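Local coordinates for protein uncharacterized aldehyde dehydrogenase AldY (Bacillus subtilis, PDB 4DNG) that probably oxidises aldehydes to carboxylates with NAD(+) as an aldehyde dehydrogenase family member, and may protect cells against stress from ethanol and related compounds, at residues A[57-60]-A[61-64]; A[68-71]-A[72-76]. All coordinates share one frame; numbering follows the deposited sequence.

Contact 1 (A[57-60]-A[61-64]); sequences QKEW and AKST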
loop_
_atom_site.group_PDB
_atom_site.type_symbol
_atom_site.label_atom_id
_atom_site.label_comp_id
_atom_site.label_asym_id
_atom_site.label_seq_id
_atom_site.Cartn_x
_atom_site.Cartn_y
_atom_site.Cartn_z
ATOM N N GLN A 57 -2.986 -21.976 6.479
ATOM C CA GLN A 57 -3.782 -20.756 6.546
ATOM C C GLN A 57 -5.246 -20.992 6.165
ATOM O O GLN A 57 -6.144 -20.412 6.775
ATOM C CB GLN A 57 -3.127 -19.646 5.706
ATOM C CG GLN A 57 -3.674 -18.256 5.958
ATOM C CD GLN A 57 -4.975 -18.010 5.213
ATOM O OE1 GLN A 57 -5.169 -18.494 4.088
ATOM N NE2 GLN A 57 -5.885 -17.264 5.841
ATOM N N LYS A 58 -5.500 -21.857 5.190
ATOM C CA LYS A 58 -6.896 -22.176 4.836
ATOM C C LYS A 58 -7.662 -22.739 6.038
ATOM O O LYS A 58 -8.836 -22.432 6.240
ATOM C CB LYS A 58 -6.981 -23.158 3.663
ATOM C CG LYS A 58 -6.316 -22.702 2.369
ATOM C CD LYS A 58 -6.969 -21.463 1.756
ATOM C CE LYS A 58 -6.630 -21.353 0.273
ATOM N NZ LYS A 58 -6.242 -19.966 -0.117
ATOM N N GLU A 59 -6.976 -23.552 6.837
ATOM C CA GLU A 59 -7.550 -24.140 8.051
ATOM C C GLU A 59 -7.565 -23.180 9.238
ATOM O O GLU A 59 -8.504 -23.187 10.036
ATOM C CB GLU A 59 -6.781 -25.409 8.424
ATOM C CG GLU A 59 -6.666 -26.397 7.267
ATOM C CD GLU A 59 -8.023 -26.934 6.846
ATOM O OE1 GLU A 59 -8.640 -27.619 7.697
ATOM O OE2 GLU A 59 -8.469 -26.658 5.694
ATOM N N TRP A 60 -6.527 -22.353 9.347
ATOM C CA TRP A 60 -6.402 -21.398 10.452
ATOM C C TRP A 60 -7.432 -20.305 10.349
ATOM O O TRP A 60 -7.898 -19.775 11.370
ATOM C CB TRP A 60 -4.982 -20.841 10.517
ATOM C CG TRP A 60 -4.681 -20.007 11.735
ATOM C CD1 TRP A 60 -4.184 -18.705 11.764
ATOM C CD2 TRP A 60 -4.845 -20.383 13.152
ATOM N NE1 TRP A 60 -4.034 -18.271 13.049
ATOM C CE2 TRP A 60 -4.413 -19.223 13.932
ATOM C CE3 TRP A 60 -5.295 -21.526 13.827
ATOM C CZ2 TRP A 60 -4.435 -19.221 15.327
ATOM C CZ3 TRP A 60 -5.303 -21.518 15.229
ATOM C CH2 TRP A 60 -4.888 -20.389 15.963
ATOM N N ALA A 61 -7.805 -19.977 9.112
ATOM C CA ALA A 61 -8.929 -19.075 8.834
ATOM C C ALA A 61 -10.226 -19.528 9.490
ATOM O O ALA A 61 -11.118 -18.717 9.688
ATOM C CB ALA A 61 -9.150 -18.922 7.332
ATOM N N LYS A 62 -10.326 -20.812 9.822
ATOM C CA LYS A 62 -11.576 -21.379 10.349
ATOM C C LYS A 62 -11.606 -21.382 11.871
ATOM O O LYS A 62 -12.539 -21.916 12.480
ATOM C CB LYS A 62 -11.792 -22.810 9.844
ATOM C CG LYS A 62 -12.089 -22.956 8.363
ATOM C CD LYS A 62 -11.797 -24.394 7.955
ATOM C CE LYS A 62 -12.671 -24.863 6.805
ATOM N NZ LYS A 62 -12.124 -24.383 5.507
ATOM N N SER A 63 -10.581 -20.798 12.481
ATOM C CA SER A 63 -10.449 -20.798 13.932
ATOM C C SER A 63 -11.389 -19.774 14.532
ATOM O O SER A 63 -11.673 -18.741 13.920
ATOM C CB SER A 63 -9.018 -20.475 14.346
ATOM O OG SER A 63 -8.714 -19.117 14.070
ATOM N N THR A 64 -11.870 -20.075 15.730
ATOM C CA THR A 64 -12.739 -19.173 16.463
ATOM C C THR A 64 -11.889 -18.126 17.161
ATOM O O THR A 64 -10.681 -18.293 17.309
ATOM C CB THR A 64 -13.519 -19.927 17.550
ATOM O OG1 THR A 64 -12.587 -20.525 18.457
ATOM C CG2 THR A 64 -14.412 -21.014 16.937
#

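Contact 2 (A[68-71]-A[72-76]); sequences RKAV and LQKAR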
loop_
_atom_site.group_PDB
_atom_site.type_symbol
_atom_site.label_atom_id
_atom_site.label_comp_id
_atom_site.label_asym_id
_atom_site.label_seq_id
_atom_site.Cartn_x
_atom_site.Cartn_y
_atom_site.Cartn_z
ATOM N N ARG A 68 -7.964 -18.442 19.078
ATOM C CA ARG A 68 -6.902 -17.496 18.791
ATOM C C ARG A 68 -6.436 -16.706 20.003
ATOM O O ARG A 68 -5.247 -16.432 20.125
ATOM C CB ARG A 68 -7.308 -16.554 17.652
ATOM C CG ARG A 68 -7.141 -17.175 16.285
ATOM C CD ARG A 68 -7.572 -16.237 15.184
ATOM N NE ARG A 68 -8.941 -16.520 14.791
ATOM C CZ ARG A 68 -9.950 -15.665 14.908
ATOM N NH1 ARG A 68 -9.744 -14.456 15.404
ATOM N NH2 ARG A 68 -11.165 -16.019 14.512
ATOM N N LYS A 69 -7.356 -16.331 20.889
ATOM C CA LYS A 69 -6.967 -15.644 22.119
ATOM C C LYS A 69 -6.161 -16.581 23.016
ATOM O O LYS A 69 -5.166 -16.161 23.618
ATOM C CB LYS A 69 -8.178 -15.079 22.867
ATOM C CG LYS A 69 -8.946 -14.015 22.094
ATOM C CD LYS A 69 -10.149 -13.492 22.869
ATOM C CE LYS A 69 -9.749 -12.432 23.887
ATOM N NZ LYS A 69 -10.852 -12.146 24.849
ATOM N N ALA A 70 -6.582 -17.847 23.085
ATOM C CA ALA A 70 -5.894 -18.873 23.888
ATOM C C ALA A 70 -4.432 -19.075 23.460
ATOM O O ALA A 70 -3.512 -19.108 24.296
ATOM C CB ALA A 70 -6.652 -20.188 23.825
ATOM N N VAL A 71 -4.225 -19.176 22.149
ATOM C CA VAL A 71 -2.888 -19.310 21.581
ATOM C C VAL A 71 -1.994 -18.127 21.988
ATOM O O VAL A 71 -0.849 -18.315 22.398
ATOM C CB VAL A 71 -2.985 -19.527 20.056
ATOM C CG1 VAL A 71 -1.704 -19.157 19.323
ATOM C CG2 VAL A 71 -3.373 -20.970 19.778
ATOM N N LEU A 72 -2.541 -16.920 21.943
ATOM C CA LEU A 72 -1.760 -15.730 22.268
ATOM C C LEU A 72 -1.478 -15.652 23.736
ATOM O O LEU A 72 -0.367 -15.270 24.125
ATOM C CB LEU A 72 -2.458 -14.452 21.817
ATOM C CG LEU A 72 -2.774 -14.396 20.320
ATOM C CD1 LEU A 72 -3.752 -13.255 20.027
ATOM C CD2 LEU A 72 -1.512 -14.301 19.466
ATOM N N GLN A 73 -2.486 -16.015 24.541
ATOM C CA GLN A 73 -2.363 -16.017 25.990
ATOM C C GLN A 73 -1.238 -16.948 26.411
ATOM O O GLN A 73 -0.312 -16.518 27.098
ATOM C CB GLN A 73 -3.680 -16.414 26.662
ATOM C CG GLN A 73 -4.609 -15.252 26.974
ATOM C CD GLN A 73 -4.357 -14.641 28.341
ATOM O OE1 GLN A 73 -3.429 -13.849 28.532
ATOM N NE2 GLN A 73 -5.200 -15.001 29.305
ATOM N N LYS A 74 -1.294 -18.208 25.974
ATOM C CA LYS A 74 -0.257 -19.173 26.349
ATOM C C LYS A 74 1.106 -18.713 25.840
ATOM O O LYS A 74 2.098 -18.837 26.551
ATOM C CB LYS A 74 -0.607 -20.574 25.870
ATOM C CG LYS A 74 -1.919 -21.099 26.451
ATOM C CD LYS A 74 -1.986 -22.613 26.440
ATOM C CE LYS A 74 -3.303 -23.109 27.022
ATOM N NZ LYS A 74 -4.419 -23.095 26.031
ATOM N N ALA A 75 1.130 -18.134 24.633
ATOM C CA ALA A 75 2.335 -17.513 24.074
ATOM C C ALA A 75 2.885 -16.375 24.969
ATOM O O ALA A 75 4.015 -16.468 25.444
ATOM C CB ALA A 75 2.091 -17.031 22.646
ATOM N N ARG A 76 2.089 -15.334 25.228
ATOM C CA ARG A 76 2.517 -14.293 26.160
ATOM C C ARG A 76 2.876 -14.879 27.523
ATOM O O ARG A 76 3.777 -14.381 28.198
ATOM C CB ARG A 76 1.473 -13.169 26.291
ATOM C CG ARG A 76 0.399 -13.364 27.353
ATOM C CD ARG A 76 0.814 -12.805 28.701
ATOM N NE ARG A 76 0.638 -11.356 28.790
ATOM C CZ ARG A 76 1.003 -10.623 29.841
ATOM N NH1 ARG A 76 0.787 -9.314 29.848
ATOM N NH2 ARG A 76 1.583 -11.200 30.888
#

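Contact 1 (A[57-60]-A[61-64])
One face of the Trp60 indole is covered by Ser63, whose CB stands 4.2 Å from the centroid of the six-membered ring of Trp60, a CH-pi contact 22° off the ring normal; the indole NE1 bonds to the carbonyl of Ile168. With CG anti to the backbone N (chi1 -171°), the Trp60 ring swings to the side of its own carbonyl, where the returning chain places Ser63. Trp60 O takes two donors from that residue: Ser63 N at 3.1 Å, from above the carbonyl plane, closing a type I turn, and Ser63 OG at 2.9 Å from Trp60 O, nearly in line with the C=O bond; OG also bonds Arg68 NE. Upstream, Ala61 N reaches Gln57 O at 2.9 Å, and Lys62 N bonds to Glu59 O at 3.0 Å as the helix ends. Replacing Trp60 with an alanine would probably uncover Ser63 CB and leave the carbonyl of Ile168 without its indole donor. On the outer side, Lys62 NZ stays 4.3 Å from Glu59 OE2, beyond salt-bridge range. The turn thus ends helix 43-60, and Thr64 caps helix 65-81; Trp60 packs on Leu199, Pro200 and Val203, while Gln57 and Ala61 rest on Pro143 of strand 135-150.

Contact 2 (A[68-71]-A[72-76])
Gln73 N donates to Lys69 O at 2.8 Å, the shortest of the four backbone bonds joining residues 68-71 to residues 72-75. Lys74 N meets Ala70 O at 2.9 Å with an almost straight N-H...O angle of 178°, and Ala75 N follows on Val71 O at 3.0 Å. The first bond is longer, Leu72 N lying 3.3 Å from Arg68 O. Beside that bond the leucine side chain leans on the same carbonyl: its CG is anti to the carbonyl carbon of Leu72 (chi1 -58°), which brings CG to 3.2 Å and CD1 to 3.5 Å from Arg68 O. The next two residues repeat the pattern with aliphatic carbons, Gln73 CB and CG lying against Lys69 O, and Lys74 CG against Ala70 O at 3.3 Å. Lys74 then bends at its last torsion, leaving NZ 4.3 Å from Ala70 CB. These are ordinary i to i+4 contacts of an alpha-helix, and the helix is amphipathic: Lys69, Gln73 and Lys74 are exposed, Val71, Leu72 and Ala75 buried. The buried side faces Phe194 of helix 183-196, which touches all three of those residues. Leu72 also meets Leu112 of helix 98-118, and Arg76 forms a salt bridge to Asp113, so helix 65-81 packs on helices 183-196 and 98-118, while Arg68 and Val71 also meet Trp60 of helix 43-60.

How the contacts relate
The two contacts follow one another along the chain, with centres about 15 Å apart. Contact 1 ends helix 43-60 and leads into helix 65-81; contact 2 is a regular stretch inside that second helix. Both are partly buried and carry exposed lysines, but contact 1 buries Trp60 and the polar Gln57, and contact 2 mainly aliphatic residues. Their chemistry differs with place: at the turn, a side-chain hydroxyl and an aromatic face supplement the backbone bonds, whereas the helix relies on repeated backbone bonds, with aliphatic carbons lying against the carbonyls of the preceding turn. Arg68 NE probably hydrogen-bonds Ser63 OG at 2.7 Å, while Trp60 packs against Arg68 CG and Val71 CG2, linking the two helices.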